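Local structure of possible sortase-like protein (Corynebacterium diphtheriae, 5UUS) at residues 40-45 against 110-115; 53-58 against 95-100; 116-121 against 213-218. The protein probably works as a membrane-anchored sortase, a cysteine enzyme that acts on protein sorting signals through an acyl-thioester intermediate. One frame throughout, in Å; residues are numbered along the deposited sequence.

Interaction 1: residues 40-45 against 110-115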
loop_
_atom_site.group_PDB
_atom_site.type_symbol
_atom_site.label_atom_id
_atom_site.label_comp_id
_atom_site.label_asym_id
_atom_site.label_seq_id
_atom_site.Cartn_x
_atom_site.Cartn_y
_atom_site.Cartn_z
ATOM N N ALA A 40 6.205 14.324 5.834
ATOM C CA ALA A 40 6.082 12.911 6.178
ATOM C C ALA A 40 4.928 12.706 7.124
ATOM O O ALA A 40 4.835 13.393 8.128
ATOM C CB ALA A 40 7.362 12.396 6.808
ATOM N N PHE A 41 4.038 11.771 6.819
ATOM C CA PHE A 41 2.887 11.532 7.714
ATOM C C PHE A 41 2.755 10.050 8.036
ATOM O O PHE A 41 1.872 9.647 8.793
ATOM C CB PHE A 41 1.586 12.031 7.083
ATOM C CG PHE A 41 1.167 11.252 5.855
ATOM C CD1 PHE A 41 1.728 11.539 4.611
ATOM C CD2 PHE A 41 0.224 10.245 5.948
ATOM C CE1 PHE A 41 1.368 10.821 3.476
ATOM C CE2 PHE A 41 -0.151 9.518 4.817
ATOM C CZ PHE A 41 0.423 9.815 3.577
ATOM N N ALA A 42 3.616 9.225 7.435
ATOM C CA ALA A 42 3.531 7.787 7.673
ATOM C C ALA A 42 4.857 7.104 7.422
ATOM O O ALA A 42 5.791 7.704 6.889
ATOM C CB ALA A 42 2.444 7.153 6.807
ATOM N N ARG A 43 4.931 5.847 7.836
ATOM C CA ARG A 43 6.126 5.058 7.658
ATOM C C ARG A 43 5.730 3.675 7.169
ATOM O O ARG A 43 4.764 3.101 7.665
ATOM C CB ARG A 43 6.900 4.969 8.958
ATOM C CG ARG A 43 8.187 4.216 8.837
ATOM C CD ARG A 43 8.949 4.275 10.144
ATOM N NE ARG A 43 9.315 5.636 10.517
ATOM C CZ ARG A 43 9.277 6.097 11.763
ATOM N NH1 ARG A 43 8.862 5.310 12.750
ATOM N NH2 ARG A 43 9.638 7.349 12.020
ATOM N N MET A 44 6.473 3.135 6.203
ATOM C CA MET A 44 6.155 1.783 5.725
ATOM C C MET A 44 7.309 0.809 5.914
ATOM O O MET A 44 8.475 1.180 5.800
ATOM C CB MET A 44 5.722 1.791 4.244
ATOM C CG MET A 44 6.768 2.288 3.241
ATOM S SD MET A 44 6.160 2.114 1.521
ATOM C CE MET A 44 6.248 0.346 1.275
ATOM N N TYR A 45 6.945 -0.433 6.219
ATOM C CA TYR A 45 7.882 -1.524 6.406
ATOM C C TYR A 45 7.486 -2.709 5.508
ATOM O O TYR A 45 6.303 -3.029 5.364
ATOM C CB TYR A 45 7.903 -2.013 7.856
ATOM C CG TYR A 45 7.987 -0.971 8.937
ATOM C CD1 TYR A 45 6.891 -0.175 9.254
ATOM C CD2 TYR A 45 9.133 -0.844 9.703
ATOM C CE1 TYR A 45 6.963 0.763 10.289
ATOM C CE2 TYR A 45 9.216 0.092 10.732
ATOM C CZ TYR A 45 8.124 0.888 11.016
ATOM O OH TYR A 45 8.196 1.806 12.038
ATOM N N ILE A 110 2.870 -5.644 3.832
ATOM C CA ILE A 110 3.351 -4.281 3.795
ATOM C C ILE A 110 2.733 -3.618 5.043
ATOM O O ILE A 110 1.518 -3.530 5.150
ATOM C CB ILE A 110 2.924 -3.529 2.533
ATOM C CG1 ILE A 110 3.108 -4.402 1.253
ATOM C CG2 ILE A 110 3.603 -2.132 2.482
ATOM C CD1 ILE A 110 4.489 -4.774 1.006
ATOM N N VAL A 111 3.567 -3.179 5.980
ATOM C CA VAL A 111 3.066 -2.579 7.208
ATOM C C VAL A 111 3.188 -1.066 7.135
ATOM O O VAL A 111 4.244 -0.544 6.777
ATOM C CB VAL A 111 3.807 -3.115 8.442
ATOM C CG1 VAL A 111 3.206 -2.507 9.716
ATOM C CG2 VAL A 111 3.716 -4.650 8.489
ATOM N N VAL A 112 2.093 -0.372 7.441
ATOM C CA VAL A 112 2.048 1.085 7.360
ATOM C C VAL A 112 1.640 1.666 8.711
ATOM O O VAL A 112 0.616 1.321 9.290
ATOM C CB VAL A 112 1.089 1.561 6.258
ATOM C CG1 VAL A 112 1.187 3.071 6.064
ATOM C CG2 VAL A 112 1.430 0.861 4.942
ATOM N N GLU A 113 2.487 2.547 9.205
ATOM C CA GLU A 113 2.264 3.209 10.463
ATOM C C GLU A 113 1.904 4.669 10.229
ATOM O O GLU A 113 2.587 5.366 9.458
ATOM C CB GLU A 113 3.537 3.097 11.294
ATOM C CG GLU A 113 3.501 3.716 12.621
ATOM C CD GLU A 113 4.904 3.824 13.218
ATOM O OE1 GLU A 113 5.918 3.496 12.524
ATOM O OE2 GLU A 113 4.981 4.249 14.380
ATOM N N THR A 114 0.845 5.147 10.884
ATOM C CA THR A 114 0.654 6.588 10.961
ATOM C C THR A 114 0.862 7.056 12.407
ATOM O O THR A 114 1.163 6.256 13.293
ATOM C CB THR A 114 -0.741 7.013 10.464
ATOM O OG1 THR A 114 -1.716 6.680 11.449
ATOM C CG2 THR A 114 -1.070 6.337 9.134
ATOM N N ARG A 115 0.683 8.341 12.660
ATOM C CA ARG A 115 0.782 8.817 14.047
ATOM C C ARG A 115 -0.289 8.226 15.007
ATOM O O ARG A 115 -0.102 8.223 16.217
ATOM C CB ARG A 115 0.743 10.335 14.061
ATOM C CG ARG A 115 1.989 10.959 13.393
ATOM C CD ARG A 115 1.830 12.466 13.351
ATOM N NE ARG A 115 2.917 13.207 12.717
ATOM C CZ ARG A 115 4.138 13.396 13.230
ATOM N NH1 ARG A 115 4.494 12.852 14.395
ATOM N NH2 ARG A 115 5.027 14.122 12.551
HETATM O O HOH W 1 3.322 14.480 9.933
HETATM O O HOH W 2 0.147 10.370 10.514
#
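In the sortase beta-barrel, an antiparallel strand pair sets Arg43 and Tyr45 against Glu113 and Val111 on one face, with Met44 against Val112 on the other. Strands 40-45 and 110-114 run at 156°. Two hydrogen-bonded pairs join them: Glu113 N reaches Arg43 O at 2.8 Å, Tyr45 N reaches Val111 O at 2.8 Å, and each bond has its reciprocal. Above this backbone Glu113, its CG anti to the backbone N (chi1 -180°) and the chain extended beyond, offers OE1 to two partners. Tyr45 OH donates to it at 2.9 Å, the oxygen lying in plane at the ring's edge. Arg43 NH1 adds a 3.5 Å salt bridge to OE1, its guanidinium turned 74° from the carboxylate, while OE2 is taken by Lys217. On the other face Met44 CE rests on Ile110 CG2 at 3.8 Å, near Met190 and Met192. Beyond Ala42 a water donates to Phe41 O at 2.5 Å and accepts from Arg115 N. Toward strand 54-59, Phe41 and Ala42 both face Ile57, a classic beta bulge. Paired with both 54-59 and 110-114, strand 40-45 is an interior strand of the curled sheet typical of the sortase fold.

Interaction 2: residues 53-58 against 95-100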
loop_
_atom_site.group_PDB
_atom_site.type_symbol
_atom_site.label_atom_id
_atom_site.label_comp_id
_atom_site.label_asym_id
_atom_site.label_seq_id
_atom_site.Cartn_x
_atom_site.Cartn_y
_atom_site.Cartn_z
ATOM N N PHE A 53 14.543 -2.292 6.255
ATOM C CA PHE A 53 13.738 -1.657 5.216
ATOM C C PHE A 53 12.585 -0.880 5.838
ATOM O O PHE A 53 11.623 -1.464 6.322
ATOM C CB PHE A 53 13.192 -2.685 4.218
ATOM C CG PHE A 53 12.529 -2.063 3.009
ATOM C CD1 PHE A 53 13.226 -1.926 1.813
ATOM C CD2 PHE A 53 11.216 -1.611 3.070
ATOM C CE1 PHE A 53 12.626 -1.356 0.705
ATOM C CE2 PHE A 53 10.610 -1.035 1.967
ATOM C CZ PHE A 53 11.324 -0.907 0.785
ATOM N N GLN A 54 12.697 0.440 5.827
ATOM C CA GLN A 54 11.609 1.301 6.275
ATOM C C GLN A 54 11.788 2.662 5.636
ATOM O O GLN A 54 12.904 3.166 5.489
ATOM C CB GLN A 54 11.568 1.416 7.804
ATOM C CG GLN A 54 12.783 2.045 8.412
ATOM C CD GLN A 54 12.693 2.083 9.913
ATOM O OE1 GLN A 54 12.857 1.061 10.581
ATOM N NE2 GLN A 54 12.405 3.260 10.459
ATOM N N PHE A 55 10.681 3.231 5.209
ATOM C CA PHE A 55 10.713 4.514 4.552
ATOM C C PHE A 55 9.600 5.383 5.096
ATOM O O PHE A 55 8.500 4.897 5.302
ATOM C CB PHE A 55 10.543 4.338 3.061
ATOM C CG PHE A 55 11.794 3.862 2.370
ATOM C CD1 PHE A 55 12.712 4.778 1.884
ATOM C CD2 PHE A 55 12.043 2.501 2.223
ATOM C CE1 PHE A 55 13.873 4.346 1.242
ATOM C CE2 PHE A 55 13.207 2.055 1.592
ATOM C CZ PHE A 55 14.113 2.979 1.106
ATOM N N ALA A 56 9.894 6.656 5.301
ATOM C CA ALA A 56 8.864 7.639 5.552
ATOM C C ALA A 56 8.059 7.856 4.274
ATOM O O ALA A 56 8.590 7.802 3.148
ATOM C CB ALA A 56 9.480 8.955 6.044
ATOM N N ILE A 57 6.768 8.081 4.441
ATOM C CA ILE A 57 5.940 8.423 3.312
ATOM C C ILE A 57 5.561 9.873 3.403
ATOM O O ILE A 57 5.112 10.324 4.445
ATOM C CB ILE A 57 4.699 7.545 3.253
ATOM C CG1 ILE A 57 5.122 6.073 3.134
ATOM C CG2 ILE A 57 3.809 7.960 2.095
ATOM C CD1 ILE A 57 3.974 5.091 3.373
ATOM N N VAL A 58 5.750 10.596 2.308
ATOM C CA VAL A 58 5.470 12.028 2.242
ATOM C C VAL A 58 4.145 12.288 1.496
ATOM O O VAL A 58 3.740 11.486 0.649
ATOM C CB VAL A 58 6.675 12.731 1.544
ATOM C CG1 VAL A 58 6.276 13.977 0.799
ATOM C CG2 VAL A 58 7.804 12.986 2.550
ATOM N N GLY A 95 19.429 3.822 -2.211
ATOM C CA GLY A 95 18.348 3.907 -1.248
ATOM C C GLY A 95 16.972 4.151 -1.841
ATOM O O GLY A 95 16.072 4.595 -1.132
ATOM N N ALA A 96 16.801 3.878 -3.135
ATOM C CA ALA A 96 15.474 3.935 -3.753
ATOM C C ALA A 96 14.609 2.895 -3.075
ATOM O O ALA A 96 15.065 1.780 -2.862
ATOM C CB ALA A 96 15.542 3.682 -5.252
ATOM N N PRO A 97 13.356 3.247 -2.737
ATOM C CA PRO A 97 12.556 2.302 -1.955
ATOM C C PRO A 97 11.997 1.158 -2.777
ATOM O O PRO A 97 11.730 0.118 -2.184
ATOM C CB PRO A 97 11.400 3.177 -1.424
ATOM C CG PRO A 97 11.185 4.165 -2.537
ATOM C CD PRO A 97 12.605 4.487 -3.024
ATOM N N PHE A 98 11.779 1.342 -4.083
ATOM C CA PHE A 98 10.926 0.388 -4.810
ATOM C C PHE A 98 11.679 -0.385 -5.895
ATOM O O PHE A 98 11.083 -0.797 -6.876
ATOM C CB PHE A 98 9.714 1.102 -5.454
ATOM C CG PHE A 98 8.643 1.551 -4.470
ATOM C CD1 PHE A 98 8.594 1.048 -3.172
ATOM C CD2 PHE A 98 7.657 2.450 -4.872
ATOM C CE1 PHE A 98 7.585 1.484 -2.268
ATOM C CE2 PHE A 98 6.647 2.872 -3.996
ATOM C CZ PHE A 98 6.611 2.401 -2.695
ATOM N N ASN A 99 12.984 -0.574 -5.725
ATOM C CA ASN A 99 13.753 -1.317 -6.727
ATOM C C ASN A 99 13.375 -2.807 -6.762
ATOM O O ASN A 99 13.477 -3.446 -7.806
ATOM C CB ASN A 99 15.254 -1.165 -6.470
ATOM C CG ASN A 99 16.111 -1.892 -7.507
ATOM O OD1 ASN A 99 15.833 -1.870 -8.728
ATOM N ND2 ASN A 99 17.150 -2.559 -7.018
ATOM N N ASP A 100 12.912 -3.349 -5.634
ATOM C CA ASP A 100 12.705 -4.796 -5.516
ATOM C C ASP A 100 11.247 -5.256 -5.389
ATOM O O ASP A 100 10.985 -6.375 -4.943
ATOM C CB ASP A 100 13.500 -5.329 -4.325
ATOM C CG ASP A 100 15.006 -5.373 -4.598
ATOM O OD1 ASP A 100 15.411 -5.875 -5.669
ATOM O OD2 ASP A 100 15.786 -4.893 -3.746
#
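Phe55 lays one face of its ring against Pro97, so that strand 54-58 is packed against the loop that follows strand 83-88. The evidence for a CH-pi contact is direct: Pro97 CB stands 3.5 Å from the centroid of the Phe55 ring and only 5° off its normal, almost over the centre. The proline's backbone shares the same face, with Pro97 CA 3.5 Å from Phe55 CZ. Phe55 CG lies anti to its own carbonyl carbon (chi1 -77°), which directs the ring from the strand toward the loop. At the rim of that ring, Gly95 O sits near the plane, 3.2 Å from Phe55 CE1, a position in which the carbonyl oxygen faces the electropositive ring edge. At the backbone angles of Gly95 a CB would press on the preceding carbonyl O, so glycine fits this point of the loop.

Phe53 uses a different rotamer, its CG anti to the backbone N (chi1 -171°). Its tip meets the loop edge-on: Phe53 CZ is 3.2 Å from Pro97 O, which lies in the plane of the ring. The two phenylalanines also touch each other, Phe55 CE2 lying 3.5 Å above the Phe53 plane and displaced toward the rim. Farther out, Phe49 meets Phe53 edge-to-face. Pro97 is buried, and its CG also stands 4.0 Å above the ring of Phe98, toward the rim; Phe98 in turn touches Val87.

The contact is small and without hydrogen bonds between its segments, burying 181 Å². Its loop nevertheless runs close to the predicted active site, the side chain of Ala96 being about 4 Å from that of His90. The arrangement is a proline-aromatic CH-pi contact joining strand 54-58 to the loop beside the predicted active-site histidine of a sortase.

Interaction 3: residues 116-121 against 213-218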
loop_
_atom_site.group_PDB
_atom_site.type_symbol
_atom_site.label_atom_id
_atom_site.label_comp_id
_atom_site.label_asym_id
_atom_site.label_seq_id
_atom_site.Cartn_x
_atom_site.Cartn_y
_atom_site.Cartn_z
ATOM N N THR A 116 -1.379 7.685 14.466
ATOM C CA THR A 116 -2.433 7.143 15.299
ATOM C C THR A 116 -2.727 5.662 15.076
ATOM O O THR A 116 -3.564 5.107 15.783
ATOM C CB THR A 116 -3.762 7.908 15.077
ATOM O OG1 THR A 116 -4.116 7.821 13.696
ATOM C CG2 THR A 116 -3.636 9.375 15.446
ATOM N N SER A 117 -2.067 4.997 14.121
ATOM C CA SER A 117 -2.554 3.674 13.750
ATOM C C SER A 117 -1.494 2.763 13.125
ATOM O O SER A 117 -0.439 3.221 12.691
ATOM C CB SER A 117 -3.716 3.808 12.764
ATOM O OG SER A 117 -3.230 4.243 11.494
ATOM N N TRP A 118 -1.811 1.469 13.089
ATOM C CA TRP A 118 -1.030 0.473 12.350
ATOM C C TRP A 118 -1.972 -0.172 11.340
ATOM O O TRP A 118 -3.116 -0.475 11.689
ATOM C CB TRP A 118 -0.441 -0.603 13.284
ATOM C CG TRP A 118 0.684 -0.148 14.147
ATOM C CD1 TRP A 118 0.612 0.254 15.476
ATOM C CD2 TRP A 118 2.070 -0.055 13.777
ATOM N NE1 TRP A 118 1.865 0.592 15.927
ATOM C CE2 TRP A 118 2.779 0.417 14.910
ATOM C CE3 TRP A 118 2.781 -0.320 12.594
ATOM C CZ2 TRP A 118 4.165 0.619 14.900
ATOM C CZ3 TRP A 118 4.163 -0.128 12.581
ATOM C CH2 TRP A 118 4.840 0.337 13.730
ATOM N N SER A 119 -1.497 -0.357 10.098
ATOM C CA SER A 119 -2.232 -1.068 9.056
ATOM C C SER A 119 -1.334 -2.175 8.509
ATOM O O SER A 119 -0.124 -1.987 8.373
ATOM C CB SER A 119 -2.647 -0.131 7.908
ATOM O OG SER A 119 -3.387 0.968 8.374
ATOM N N VAL A 120 -1.927 -3.324 8.213
ATOM C CA VAL A 120 -1.205 -4.374 7.521
ATOM C C VAL A 120 -1.923 -4.626 6.224
ATOM O O VAL A 120 -3.115 -4.952 6.231
ATOM C CB VAL A 120 -1.144 -5.675 8.332
ATOM C CG1 VAL A 120 -0.465 -6.789 7.513
ATOM C CG2 VAL A 120 -0.423 -5.422 9.656
ATOM N N TYR A 121 -1.198 -4.459 5.125
ATOM C CA TYR A 121 -1.663 -4.880 3.808
ATOM C C TYR A 121 -0.912 -6.129 3.351
ATOM O O TYR A 121 0.230 -6.349 3.739
ATOM C CB TYR A 121 -1.467 -3.777 2.784
ATOM C CG TYR A 121 -2.255 -2.517 3.023
ATOM C CD1 TYR A 121 -1.753 -1.505 3.842
ATOM C CD2 TYR A 121 -3.483 -2.309 2.390
ATOM C CE1 TYR A 121 -2.474 -0.319 4.047
ATOM C CE2 TYR A 121 -4.203 -1.125 2.585
ATOM C CZ TYR A 121 -3.689 -0.139 3.418
ATOM O OH TYR A 121 -4.378 1.040 3.609
ATOM N N GLU A 213 -5.408 -5.910 8.372
ATOM C CA GLU A 213 -5.449 -5.374 9.744
ATOM C C GLU A 213 -5.411 -3.858 9.756
ATOM O O GLU A 213 -4.685 -3.249 8.967
ATOM C CB GLU A 213 -4.273 -5.859 10.576
ATOM C CG GLU A 213 -4.196 -7.311 10.900
ATOM C CD GLU A 213 -2.953 -7.602 11.747
ATOM O OE1 GLU A 213 -2.901 -7.160 12.926
ATOM O OE2 GLU A 213 -2.016 -8.244 11.218
ATOM N N HIS A 214 -6.161 -3.243 10.677
ATOM C CA HIS A 214 -6.076 -1.786 10.892
ATOM C C HIS A 214 -6.558 -1.449 12.302
ATOM O O HIS A 214 -7.696 -1.745 12.645
ATOM C CB HIS A 214 -6.900 -0.991 9.860
ATOM C CG HIS A 214 -6.847 0.500 10.063
ATOM N ND1 HIS A 214 -5.697 1.237 9.877
ATOM C CD2 HIS A 214 -7.800 1.383 10.463
ATOM C CE1 HIS A 214 -5.943 2.511 10.140
ATOM N NE2 HIS A 214 -7.206 2.627 10.498
ATOM N N PHE A 215 -5.683 -0.877 13.127
ATOM C CA PHE A 215 -6.046 -0.619 14.529
ATOM C C PHE A 215 -5.266 0.585 15.069
ATOM O O PHE A 215 -4.213 0.952 14.514
ATOM C CB PHE A 215 -5.817 -1.876 15.397
ATOM C CG PHE A 215 -4.413 -2.397 15.365
ATOM C CD1 PHE A 215 -3.458 -1.919 16.252
ATOM C CD2 PHE A 215 -4.051 -3.377 14.449
ATOM C CE1 PHE A 215 -2.155 -2.404 16.220
ATOM C CE2 PHE A 215 -2.749 -3.865 14.401
ATOM C CZ PHE A 215 -1.800 -3.378 15.291
ATOM N N PRO A 216 -5.795 1.223 16.137
ATOM C CA PRO A 216 -5.191 2.440 16.697
ATOM C C PRO A 216 -3.987 2.154 17.590
ATOM O O PRO A 216 -3.913 1.103 18.200
ATOM C CB PRO A 216 -6.333 3.056 17.514
ATOM C CG PRO A 216 -7.105 1.836 18.000
ATOM C CD PRO A 216 -7.060 0.871 16.810
ATOM N N LYS A 217 -3.058 3.100 17.651
ATOM C CA LYS A 217 -1.957 3.041 18.589
ATOM C C LYS A 217 -2.479 3.333 20.000
ATOM O O LYS A 217 -3.681 3.449 20.186
ATOM C CB LYS A 217 -0.881 4.063 18.222
ATOM C CG LYS A 217 -0.154 3.809 16.919
ATOM C CD LYS A 217 0.939 4.811 16.730
ATOM C CE LYS A 217 1.935 4.282 15.711
ATOM N NZ LYS A 217 2.977 5.272 15.390
ATOM N N ASN A 218 -1.536 3.507 20.933
ATOM C CA ASN A 218 -1.722 3.783 22.370
ATOM C C ASN A 218 -1.686 2.449 23.105
ATOM O O ASN A 218 -2.705 1.807 23.346
ATOM C CB ASN A 218 -3.009 4.557 22.670
ATOM C CG ASN A 218 -2.801 5.668 23.683
ATOM O OD1 ASN A 218 -1.661 5.983 24.042
ATOM N ND2 ASN A 218 -3.904 6.276 24.146
#
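Trp118 and Phe215 form the central hydrogen-bonded pair between antiparallel strands 117-121 and 213-216, which run at 176°. Trp118 N donates to Phe215 O at 2.8 Å and Phe215 N returns to Trp118 O at 3.0 Å. One pair along, Val120 N meets Glu213 O at 2.9 Å, but the reciprocal bond from Glu213 N to Val120 O stretches to 3.3 Å. At the other end Lys217 N bonds to Thr116 O at 2.8 Å, approaching from 48° above the carbonyl plane, a single bond that continues past the regular strand pairs.

Side-chain polar groups find partners too. Ser119 OG and His214 ND1 are 2.8 Å apart in a hydrogen bond whose direction is not fixed; the oxygen lies near the plane of the imidazole, at its edge. His214 CG, anti to the backbone N (chi1 179°), starts the side chain on its way to that serine. Ser117 OG turns instead to Thr114 OG1, within the hairpin that joins strands 109-114 and 117-123. Lys217 crosses Trp118 obliquely, its CE 3.7 Å from NE1 of the indole, and its NZ makes a salt bridge to Glu113 OE2 and a hydrogen bond to Thr114 O.

On the side of the sheet that carries Trp118, Phe215 and Val120, Trp118 CB lies over the face of the Phe215 ring, 3.7 Å from Phe215 CZ, while the ring planes stay oblique. Val120 and Glu213 lie side by side, pointing the same way, with Val120 CG2 near Glu213 OE2. Away from the predicted active-site residues, this pairing joins a hairpin strand to the last part of the long strand 204-216, an antiparallel junction in the curled sheet of the sortase barrel.

How the interactions relate
Interactions 1 and 3 are strand pairs of one curled sheet, separated by the hairpin pair 110-114/117-121, so the order across the sheet is 40-45, 110-114, 117-121, 213-216. Both are partly buried and rest on backbone bonds, with a charged cluster at their border where Glu113 and Lys217 meet. Interaction 2 differs: a surface contact with no hydrogen bond between its segments, built from ring faces, a proline and carbonyl oxygens at ring edges. It reaches the same sheet through strand 54-59, the other neighbour of 40-45, and joins it to a loop near His90, the predicted proton donor/acceptor. Interactions 2 and 3 do not touch, their nearest atoms being about 8 Å apart.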